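Local atomic coordinates of citrinin polyketide synthase (Monascus purpureus, PDB entry 5MPT), a protein that builds the keto-aldehyde precursor of the mycotoxin citrinin from malonyl-CoA units, the part described here being its C-methyltransferase (CMeT) domain. Residues A[117-120]-A[121-125]; A[126-129]-A[130-134]; A[352-356]-A[357-361]; A[19-22]-A[23-27]. One frame throughout, in Å; residues are numbered along the deposited sequence.

Interaction 1: residues A[117-120]-A[121-125]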
loop_
_atom_site.group_PDB
_atom_site.type_symbol
_atom_site.label_atom_id
_atom_site.label_comp_id
_atom_site.label_asym_id
_atom_site.label_seq_id
_atom_site.Cartn_x
_atom_site.Cartn_y
_atom_site.Cartn_z
ATOM N N SER A 117 -5.265 28.257 -5.898
ATOM C CA SER A 117 -5.215 28.090 -7.340
ATOM C C SER A 117 -6.572 28.399 -7.956
ATOM O O SER A 117 -7.619 28.102 -7.373
ATOM C CB SER A 117 -4.795 26.669 -7.694
ATOM O OG SER A 117 -5.049 26.424 -9.064
ATOM N N THR A 118 -6.550 28.997 -9.151
ATOM C CA THR A 118 -7.778 29.334 -9.854
ATOM C C THR A 118 -8.221 28.239 -10.816
ATOM O O THR A 118 -9.354 28.283 -11.313
ATOM C CB THR A 118 -7.599 30.655 -10.611
ATOM O OG1 THR A 118 -6.559 30.508 -11.576
ATOM C CG2 THR A 118 -7.222 31.771 -9.646
ATOM N N LYS A 119 -7.398 27.236 -11.048
ATOM C CA LYS A 119 -7.795 26.132 -11.899
ATOM C C LYS A 119 -8.768 25.246 -11.140
ATOM O O LYS A 119 -8.534 24.924 -9.970
ATOM C CB LYS A 119 -6.553 25.349 -12.336
ATOM C CG LYS A 119 -6.748 24.387 -13.497
ATOM C CD LYS A 119 -5.427 23.725 -13.904
ATOM C CE LYS A 119 -4.282 24.730 -14.047
ATOM N NZ LYS A 119 -3.033 24.098 -14.546
ATOM N N SER A 120 -9.858 24.857 -11.799
ATOM C CA SER A 120 -10.800 23.947 -11.175
ATOM C C SER A 120 -10.186 22.561 -10.999
ATOM O O SER A 120 -9.236 22.179 -11.692
ATOM C CB SER A 120 -12.067 23.800 -12.008
ATOM O OG SER A 120 -11.777 23.218 -13.255
ATOM N N VAL A 121 -10.780 21.796 -10.078
ATOM C CA VAL A 121 -10.392 20.396 -9.924
ATOM C C VAL A 121 -10.734 19.607 -11.173
ATOM O O VAL A 121 -10.068 18.616 -11.485
ATOM C CB VAL A 121 -11.045 19.774 -8.683
ATOM C CG1 VAL A 121 -10.527 20.460 -7.421
ATOM C CG2 VAL A 121 -12.589 19.849 -8.745
ATOM N N GLU A 122 -11.761 20.028 -11.916
ATOM C CA GLU A 122 -12.083 19.358 -13.172
ATOM C C GLU A 122 -10.990 19.584 -14.205
ATOM O O GLU A 122 -10.592 18.652 -14.917
ATOM C CB GLU A 122 -13.429 19.848 -13.706
ATOM C CG GLU A 122 -14.610 19.345 -12.920
ATOM C CD GLU A 122 -15.025 20.265 -11.774
ATOM O OE1 GLU A 122 -14.370 21.303 -11.534
ATOM O OE2 GLU A 122 -16.002 19.912 -11.096
ATOM N N THR A 123 -10.487 20.814 -14.303
ATOM C CA THR A 123 -9.414 21.070 -15.251
ATOM C C THR A 123 -8.107 20.402 -14.803
ATOM O O THR A 123 -7.371 19.854 -15.627
ATOM C CB THR A 123 -9.229 22.567 -15.433
ATOM O OG1 THR A 123 -10.490 23.151 -15.802
ATOM C CG2 THR A 123 -8.195 22.831 -16.498
ATOM N N MET A 124 -7.803 20.454 -13.501
ATOM C CA MET A 124 -6.645 19.749 -12.953
ATOM C C MET A 124 -6.670 18.278 -13.338
ATOM O O MET A 124 -5.667 17.733 -13.793
ATOM C CB MET A 124 -6.604 19.871 -11.420
ATOM C CG MET A 124 -6.169 21.245 -10.886
ATOM S SD MET A 124 -6.057 21.345 -9.078
ATOM C CE MET A 124 -5.745 23.092 -8.831
ATOM N N LEU A 125 -7.789 17.594 -13.081
ATOM C CA LEU A 125 -7.852 16.171 -13.386
ATOM C C LEU A 125 -7.706 15.927 -14.881
ATOM O O LEU A 125 -6.965 15.046 -15.312
ATOM C CB LEU A 125 -9.161 15.568 -12.885
ATOM C CG LEU A 125 -9.197 14.051 -13.107
ATOM C CD1 LEU A 125 -8.142 13.365 -12.269
ATOM C CD2 LEU A 125 -10.573 13.522 -12.781
#

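Interaction 2: residues A[126-129]-A[130-134]. With EDO (1,2-ethanediol), chain C.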
loop_
_atom_site.group_PDB
_atom_site.type_symbol
_atom_site.label_atom_id
_atom_site.label_comp_id
_atom_site.label_asym_id
_atom_site.label_seq_id
_atom_site.Cartn_x
_atom_site.Cartn_y
_atom_site.Cartn_z
ATOM N N GLU A 126 -8.420 16.694 -15.691
ATOM C CA GLU A 126 -8.393 16.476 -17.131
ATOM C C GLU A 126 -6.970 16.576 -17.654
ATOM O O GLU A 126 -6.516 15.723 -18.428
ATOM C CB GLU A 126 -9.309 17.503 -17.813
ATOM C CG GLU A 126 -9.439 17.368 -19.336
ATOM C CD GLU A 126 -10.015 18.631 -19.995
ATOM O OE1 GLU A 126 -10.844 19.316 -19.356
ATOM O OE2 GLU A 126 -9.628 18.938 -21.146
ATOM N N GLU A 127 -6.233 17.582 -17.188
ATOM C CA GLU A 127 -4.866 17.778 -17.643
ATOM C C GLU A 127 -3.959 16.671 -17.130
ATOM O O GLU A 127 -3.108 16.172 -17.869
ATOM C CB GLU A 127 -4.343 19.141 -17.192
ATOM C CG GLU A 127 -4.961 20.321 -17.934
ATOM C CD GLU A 127 -4.483 21.665 -17.397
ATOM O OE1 GLU A 127 -3.736 21.701 -16.394
ATOM O OE2 GLU A 127 -4.835 22.693 -17.993
ATOM N N LEU A 128 -4.120 16.285 -15.868
ATOM C CA LEU A 128 -3.283 15.250 -15.293
ATOM C C LEU A 128 -3.542 13.912 -15.961
ATOM O O LEU A 128 -2.602 13.163 -16.228
ATOM C CB LEU A 128 -3.550 15.191 -13.793
ATOM C CG LEU A 128 -2.630 14.343 -12.948
ATOM C CD1 LEU A 128 -1.152 14.655 -13.134
ATOM C CD2 LEU A 128 -3.024 14.522 -11.479
ATOM N N LEU A 129 -4.805 13.595 -16.254
ATOM C CA LEU A 129 -5.093 12.344 -16.953
ATOM C C LEU A 129 -4.500 12.343 -18.359
ATOM O O LEU A 129 -4.000 11.320 -18.840
ATOM C CB LEU A 129 -6.603 12.128 -17.010
ATOM C CG LEU A 129 -7.344 11.851 -15.706
ATOM C CD1 LEU A 129 -8.774 11.654 -16.048
ATOM C CD2 LEU A 129 -6.762 10.618 -15.007
ATOM N N HIS A 130 -4.563 13.476 -19.047
ATOM C CA HIS A 130 -4.009 13.537 -20.391
ATOM C C HIS A 130 -2.486 13.500 -20.354
ATOM O O HIS A 130 -1.852 12.829 -21.181
ATOM C CB HIS A 130 -4.536 14.797 -21.085
ATOM C CG HIS A 130 -3.895 15.063 -22.408
ATOM N ND1 HIS A 130 -2.701 15.737 -22.525
ATOM C CD2 HIS A 130 -4.273 14.738 -23.666
ATOM C CE1 HIS A 130 -2.362 15.805 -23.802
ATOM N NE2 HIS A 130 -3.299 15.205 -24.515
ATOM N N ASP A 131 -1.880 14.157 -19.361
ATOM C CA ASP A 131 -0.419 14.264 -19.316
ATOM C C ASP A 131 0.272 13.025 -18.764
ATOM O O ASP A 131 1.436 12.766 -19.109
ATOM C CB ASP A 131 -0.027 15.450 -18.447
ATOM C CG ASP A 131 -0.328 16.775 -19.107
ATOM O OD1 ASP A 131 -0.714 16.785 -20.298
ATOM O OD2 ASP A 131 -0.161 17.789 -18.416
ATOM N N GLU A 132 -0.391 12.309 -17.867
ATOM C CA GLU A 132 0.199 11.195 -17.133
ATOM C C GLU A 132 -0.747 10.008 -17.139
ATOM O O GLU A 132 -1.156 9.511 -16.080
ATOM C CB GLU A 132 0.556 11.630 -15.720
ATOM C CG GLU A 132 1.628 12.684 -15.673
ATOM C CD GLU A 132 2.980 12.169 -16.085
ATOM O OE1 GLU A 132 3.144 10.927 -16.210
ATOM O OE2 GLU A 132 3.886 13.009 -16.274
ATOM N N PRO A 133 -1.070 9.483 -18.328
ATOM C CA PRO A 133 -2.079 8.410 -18.406
ATOM C C PRO A 133 -1.699 7.124 -17.678
ATOM O O PRO A 133 -2.592 6.366 -17.289
ATOM C CB PRO A 133 -2.226 8.180 -19.917
ATOM C CG PRO A 133 -0.911 8.651 -20.509
ATOM C CD PRO A 133 -0.503 9.822 -19.661
ATOM N N LEU A 134 -0.415 6.817 -17.521
ATOM C CA LEU A 134 -0.071 5.583 -16.838
ATOM C C LEU A 134 -0.428 5.646 -15.363
ATOM O O LEU A 134 -0.626 4.597 -14.741
ATOM C CB LEU A 134 1.414 5.283 -16.988
ATOM C CG LEU A 134 1.893 5.175 -18.426
ATOM C CD1 LEU A 134 3.360 4.932 -18.382
ATOM C CD2 LEU A 134 1.195 4.042 -19.154
HETATM C C1 EDO C . 6.997 8.336 -17.156
HETATM O O1 EDO C . 7.916 9.346 -16.741
HETATM C C2 EDO C . 5.579 8.814 -16.888
HETATM O O2 EDO C . 5.541 9.484 -15.617
HETATM O O HOH W 1 -2.905 10.764 -14.713
#

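Interaction 3: residues A[352-356]-A[357-361]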
loop_
_atom_site.group_PDB
_atom_site.type_symbol
_atom_site.label_atom_id
_atom_site.label_comp_id
_atom_site.label_asym_id
_atom_site.label_seq_id
_atom_site.Cartn_x
_atom_site.Cartn_y
_atom_site.Cartn_z
ATOM N N LYS A 352 13.015 -3.262 13.237
ATOM C CA LYS A 352 12.944 -3.339 14.694
ATOM C C LYS A 352 11.882 -4.333 15.132
ATOM O O LYS A 352 12.148 -5.226 15.944
ATOM C CB LYS A 352 12.663 -1.958 15.284
ATOM C CG LYS A 352 12.834 -1.898 16.798
ATOM C CD LYS A 352 12.365 -0.569 17.385
ATOM C CE LYS A 352 10.840 -0.449 17.381
ATOM N NZ LYS A 352 10.356 0.836 17.964
ATOM N N ILE A 353 10.668 -4.196 14.599
ATOM C CA ILE A 353 9.595 -5.121 14.944
ATOM C C ILE A 353 10.003 -6.542 14.595
ATOM O O ILE A 353 9.915 -7.455 15.422
ATOM C CB ILE A 353 8.297 -4.741 14.216
ATOM C CG1 ILE A 353 7.860 -3.309 14.580
ATOM C CG2 ILE A 353 7.208 -5.764 14.499
ATOM C CD1 ILE A 353 7.423 -3.130 15.983
ATOM N N LEU A 354 10.422 -6.745 13.344
ATOM C CA LEU A 354 10.697 -8.078 12.823
ATOM C C LEU A 354 11.767 -8.777 13.643
ATOM O O LEU A 354 11.619 -9.948 14.002
ATOM C CB LEU A 354 11.113 -7.969 11.363
ATOM C CG LEU A 354 9.986 -7.575 10.427
ATOM C CD1 LEU A 354 10.547 -7.041 9.120
ATOM C CD2 LEU A 354 9.099 -8.772 10.167
ATOM N N THR A 355 12.829 -8.057 13.992
ATOM C CA THR A 355 13.891 -8.648 14.792
ATOM C C THR A 355 13.378 -9.033 16.175
ATOM O O THR A 355 13.727 -10.096 16.709
ATOM C CB THR A 355 15.043 -7.655 14.904
ATOM O OG1 THR A 355 15.571 -7.405 13.601
ATOM C CG2 THR A 355 16.144 -8.183 15.788
ATOM N N SER A 356 12.545 -8.182 16.768
ATOM C CA SER A 356 12.083 -8.410 18.127
ATOM C C SER A 356 11.179 -9.630 18.250
ATOM O O SER A 356 11.062 -10.177 19.349
ATOM C CB SER A 356 11.360 -7.158 18.638
ATOM O OG SER A 356 10.122 -6.962 17.972
ATOM N N VAL A 357 10.537 -10.077 17.166
ATOM C CA VAL A 357 9.637 -11.225 17.230
ATOM C C VAL A 357 10.283 -12.506 16.699
ATOM O O VAL A 357 9.611 -13.537 16.623
ATOM C CB VAL A 357 8.310 -10.944 16.511
ATOM C CG1 VAL A 357 7.691 -9.662 17.077
ATOM C CG2 VAL A 357 8.470 -10.850 14.997
ATOM N N GLY A 358 11.559 -12.470 16.324
ATOM C CA GLY A 358 12.277 -13.698 16.004
ATOM C C GLY A 358 12.753 -13.836 14.579
ATOM O O GLY A 358 13.333 -14.880 14.255
ATOM N N TYR A 359 12.552 -12.879 13.678
ATOM C CA TYR A 359 13.123 -13.013 12.345
ATOM C C TYR A 359 14.633 -12.819 12.419
ATOM O O TYR A 359 15.124 -11.985 13.182
ATOM C CB TYR A 359 12.489 -11.998 11.400
ATOM C CG TYR A 359 11.015 -12.224 11.071
ATOM C CD1 TYR A 359 10.005 -11.743 11.903
ATOM C CD2 TYR A 359 10.646 -12.966 9.955
ATOM C CE1 TYR A 359 8.655 -11.949 11.588
ATOM C CE2 TYR A 359 9.325 -13.171 9.636
ATOM C CZ TYR A 359 8.333 -12.678 10.463
ATOM O OH TYR A 359 7.019 -12.889 10.139
ATOM N N GLY A 360 15.377 -13.604 11.641
ATOM C CA GLY A 360 16.819 -13.664 11.809
ATOM C C GLY A 360 17.612 -12.789 10.864
ATOM O O GLY A 360 18.794 -12.516 11.097
ATOM N N HIS A 361 16.975 -12.339 9.792
ATOM C CA HIS A 361 17.653 -11.527 8.789
ATOM C C HIS A 361 16.624 -10.633 8.134
ATOM O O HIS A 361 15.586 -11.127 7.690
ATOM C CB HIS A 361 18.323 -12.375 7.717
ATOM C CG HIS A 361 19.013 -11.573 6.650
ATOM N ND1 HIS A 361 20.274 -11.045 6.817
ATOM C CD2 HIS A 361 18.620 -11.217 5.401
ATOM C CE1 HIS A 361 20.638 -10.417 5.713
ATOM N NE2 HIS A 361 19.654 -10.510 4.836
#

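Interaction 4: residues A[19-22]-A[23-27]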
loop_
_atom_site.group_PDB
_atom_site.type_symbol
_atom_site.label_atom_id
_atom_site.label_comp_id
_atom_site.label_asym_id
_atom_site.label_seq_id
_atom_site.Cartn_x
_atom_site.Cartn_y
_atom_site.Cartn_z
ATOM N N ASP A 19 21.020 -14.522 -2.311
ATOM C CA ASP A 19 21.571 -14.158 -3.601
ATOM C C ASP A 19 20.504 -13.585 -4.521
ATOM O O ASP A 19 20.749 -12.594 -5.215
ATOM C CB ASP A 19 22.260 -15.372 -4.237
ATOM C CG ASP A 19 23.470 -15.850 -3.434
ATOM O OD1 ASP A 19 23.957 -15.092 -2.566
ATOM O OD2 ASP A 19 23.969 -16.969 -3.710
ATOM N N ALA A 20 19.320 -14.190 -4.550
ATOM C CA ALA A 20 18.239 -13.617 -5.341
ATOM C C ALA A 20 17.859 -12.227 -4.845
ATOM O O ALA A 20 17.613 -11.319 -5.651
ATOM C CB ALA A 20 17.015 -14.524 -5.355
ATOM N N PHE A 21 17.759 -12.037 -3.525
ATOM C CA PHE A 21 17.348 -10.722 -3.046
ATOM C C PHE A 21 18.387 -9.668 -3.379
ATOM O O PHE A 21 18.036 -8.542 -3.760
ATOM C CB PHE A 21 17.106 -10.731 -1.552
ATOM C CG PHE A 21 16.378 -9.478 -1.091
ATOM C CD1 PHE A 21 15.055 -9.292 -1.412
ATOM C CD2 PHE A 21 17.056 -8.453 -0.452
ATOM C CE1 PHE A 21 14.385 -8.123 -1.056
ATOM C CE2 PHE A 21 16.392 -7.270 -0.089
ATOM C CZ PHE A 21 15.052 -7.119 -0.385
ATOM N N ARG A 22 19.670 -10.010 -3.252
ATOM C CA ARG A 22 20.702 -9.033 -3.560
ATOM C C ARG A 22 20.592 -8.585 -5.008
ATOM O O ARG A 22 20.618 -7.380 -5.304
ATOM C CB ARG A 22 22.087 -9.594 -3.277
ATOM C CG ARG A 22 23.235 -8.611 -3.574
ATOM C CD ARG A 22 24.593 -9.309 -3.496
ATOM N NE ARG A 22 24.660 -10.449 -4.415
ATOM C CZ ARG A 22 24.494 -11.727 -4.074
ATOM N NH1 ARG A 22 24.570 -12.668 -5.010
ATOM N NH2 ARG A 22 24.262 -12.082 -2.806
ATOM N N ILE A 23 20.398 -9.539 -5.921
ATOM C CA ILE A 23 20.253 -9.202 -7.340
ATOM C C ILE A 23 19.059 -8.278 -7.555
ATOM O O ILE A 23 19.148 -7.279 -8.274
ATOM C CB ILE A 23 20.125 -10.484 -8.177
ATOM C CG1 ILE A 23 21.480 -11.179 -8.256
ATOM C CG2 ILE A 23 19.649 -10.168 -9.565
ATOM C CD1 ILE A 23 21.410 -12.622 -8.747
ATOM N N ALA A 24 17.912 -8.604 -6.947
ATOM C CA ALA A 24 16.731 -7.773 -7.122
ATOM C C ALA A 24 16.962 -6.383 -6.535
ATOM O O ALA A 24 16.697 -5.355 -7.191
ATOM C CB ALA A 24 15.529 -8.483 -6.488
ATOM N N LYS A 25 17.554 -6.344 -5.337
ATOM C CA LYS A 25 17.811 -5.094 -4.630
ATOM C C LYS A 25 18.654 -4.153 -5.478
ATOM O O LYS A 25 18.357 -2.958 -5.579
ATOM C CB LYS A 25 18.517 -5.399 -3.301
ATOM C CG LYS A 25 18.861 -4.146 -2.470
ATOM C CD LYS A 25 19.418 -4.548 -1.109
ATOM C CE LYS A 25 19.807 -3.347 -0.286
ATOM N NZ LYS A 25 20.394 -3.743 1.008
ATOM N N GLU A 26 19.730 -4.665 -6.069
ATOM C CA GLU A 26 20.595 -3.782 -6.848
ATOM C C GLU A 26 19.922 -3.240 -8.101
ATOM O O GLU A 26 20.408 -2.261 -8.648
ATOM C CB GLU A 26 21.886 -4.512 -7.203
ATOM C CG GLU A 26 22.692 -4.805 -5.944
ATOM C CD GLU A 26 23.966 -5.603 -6.165
ATOM O OE1 GLU A 26 24.242 -6.031 -7.309
ATOM O OE2 GLU A 26 24.691 -5.797 -5.161
ATOM N N ALA A 27 18.821 -3.834 -8.549
ATOM C CA ALA A 27 18.106 -3.393 -9.736
ATOM C C ALA A 27 16.932 -2.468 -9.409
ATOM O O ALA A 27 16.144 -2.171 -10.308
ATOM C CB ALA A 27 17.580 -4.603 -10.504
#

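Interaction 1: residues A[117-120]-A[121-125]
Lys119 lays the first part of its aliphatic chain over Thr123, its CG lying 3.6 Å from Thr123 CB, and the two side chains meet at about a right angle. CG leaves Lys119 trans to the backbone N (chi1 -165°), which carries the chain over the first helical turn; the bend at chi3 then turns the ammonium group toward Glu127 one turn further on, where it forms a salt bridge. Beyond Thr123, Lys119 CD comes within 4.0 Å of Met124 CG. The extended Met124 side chain runs back toward the preceding loop, so that its CE methyl ends 3.4 Å from Ser117 OG and 3.5 Å from Lys119 O. Ser117 OG accepts a hydrogen bond from Lys119 N, closing an ST turn just ahead of the helix. The polar part of the contact centres on Ser120. Its OG accepts from Thr123 N at 2.9 Å with an N-H...O angle of 159°, and the Thr123 hydroxyl lies close by, OG1 being 2.9 Å from Ser120 OG. Ser120 O receives Met124 N at 2.9 Å and 171°, the first i to i+4 bond of the helix. Val121 and Met124 pack against helix 40-62, whereas Leu125 reaches helix 136-146. A serine whose hydroxyl takes the amide three residues on, directly before the first turn, is the classic N-cap, here starting helix 121-131.

Interaction 2: residues A[126-129]-A[130-134]
Asp131 and Glu127 meet through the backbone: Asp131 N donates to Glu127 O at 2.8 Å, and the Asp131 carboxylate carbon CG lies only 3.1 Å from that same oxygen. His130 N to Glu126 O and Glu132 N to Leu128 O complete a run of three i to i+4 bonds, the latter at 2.9 Å with a bent N-H...O angle of 143°. Glu132 then leaves helical geometry. A water donates to Leu128 O at 2.9 Å; its link to Glu132 O is unusually short and doubtful. Among the side chains, His130 ND1 donates to Asp131 OD1 at 3.2 Å and 170°; the oxygen lies in the imidazole plane and is approached on its anti side, somewhat out of the carboxylate plane. Apolar contact is slight, with Leu128 CD1 4.2 Å from Glu132 CG, while Leu128 and Leu129 turn to helix 136-146. Glu132 OE1 accepts from O2 of a 1,2-ethanediol, probably from the crystallisation liquor, which Thr39 and His135 also hold. As for charge, Asp131 OD2 forms a salt bridge with Arg47 and Glu127 OE1 one with Lys119. With Glu127 OE1 and Asp131 OD2 5.7 Å apart, these separate cationic partners probably offset the carboxylates' repulsion, and the histidine bond would help fix the Asp131 carboxylate's rotation.

Interaction 3: residues A[352-356]-A[357-361]
Leu354 presses its CD2 methyl over one face of the Tyr359 ring, a CH-pi contact 3.8 Å from the ring centroid and 24° off the normal. The methyl is displaced toward the rim, which brings it 3.5 Å from Tyr359 CE1. Leu354 O lies in the ring plane at the edge, 3.2 Å from Tyr359 CD1, and the same oxygen accepts Tyr359 N at 3.1 Å. With CG trans to the carbonyl carbon (chi1 -68°), the tyrosine ring folds back against the helix it has just left. That is the tight, buried part. The turn itself is more open, with Ser356 and Gly358 exposed: Gly358, at positive phi (116°), donates to Thr355 O at 3.2 Å from well above the carbonyl plane, and with the Tyr359 bond this makes a Schellman motif. Val357 N is held more loosely, by weak bonds to Ile353 O and Leu354 O. On this outer side Ser356 OG also donates to Ile353 O, at 2.6 Å. The buried side wedges between several elements of the methyltransferase fold. Tyr359 OH bonds to Thr298 O of helix 294-304 and its ring meets His302 edge-to-face, while Leu354 and Tyr359 both rest on Leu311 of strand 309-316 and Ala380 of strand 375-381.

Interaction 4: residues A[19-22]-A[23-27]
Four successive i to i+4 bonds, from Ile23 N, Ala24 N, Lys25 N and Glu26 N to the carbonyl oxygens of Asp19, Ala20, Phe21 and Arg22, have N-H...O angles of 163 to 166° and mark a regular alpha-helix. This is the last part of helix 14-26; Ala27 occupies the N-cap position of helix 28-34. Of the four bonds, Lys25 N to Phe21 O is the shortest, at 2.7 Å. Lys25 keeps its chain fully extended, with CG trans to the backbone N (chi1 179°), and passes Phe21 obliquely, its CD 4.2 Å from Phe21 CE2. Its ammonium group reaches beyond the helix to salt bridges with Asp363 and Glu366. Ile23 lies along the preceding turn, CG1 being 3.4 Å from Asp19 O. Ala20 and Ala24, both buried, pack against Phe193 of helix 181-198, and Ile23 adds Phe192 of the same helix. Arg22 and Glu26 run side by side in the same direction, Glu26 OE2 touching Arg22 CG at 3.5 Å; their charged groups, however, do not meet, as Arg22 NE stays 4.7 Å from Glu26 OE2. The guanidinium instead curls back through its bend at chi3 to Asp19: Arg22 NH2 forms a salt bridge with Asp19 OD1 at 3.0 Å, the oxygen lying in the guanidinium plane, while the nitrogen meets it on its anti side, tilted out of the carboxylate plane.

Interactions 1 and 2 follow one another along the chain, at the start and the end of helix 121-131, their centres 13 Å apart, and are joined directly by the salt bridge from Lys119 NZ to Glu127 OE1, 3.1 Å. Both lie away from the catalytic residues. Interactions 3 and 4 come from near the two ends of the chain yet lie close in space: their centres are 21 Å apart and their nearest atoms about 6 Å, without touching. Each comes near Glu315, an active-site residue, with the side chain of Leu354 about 8 Å and that of Phe21 about 11 Å from its side chain. The side chain of Tyr359 is about 14 Å from the bound S-adenosyl-L-homocysteine. Interactions 1 and 3 are 47 Å apart between centres.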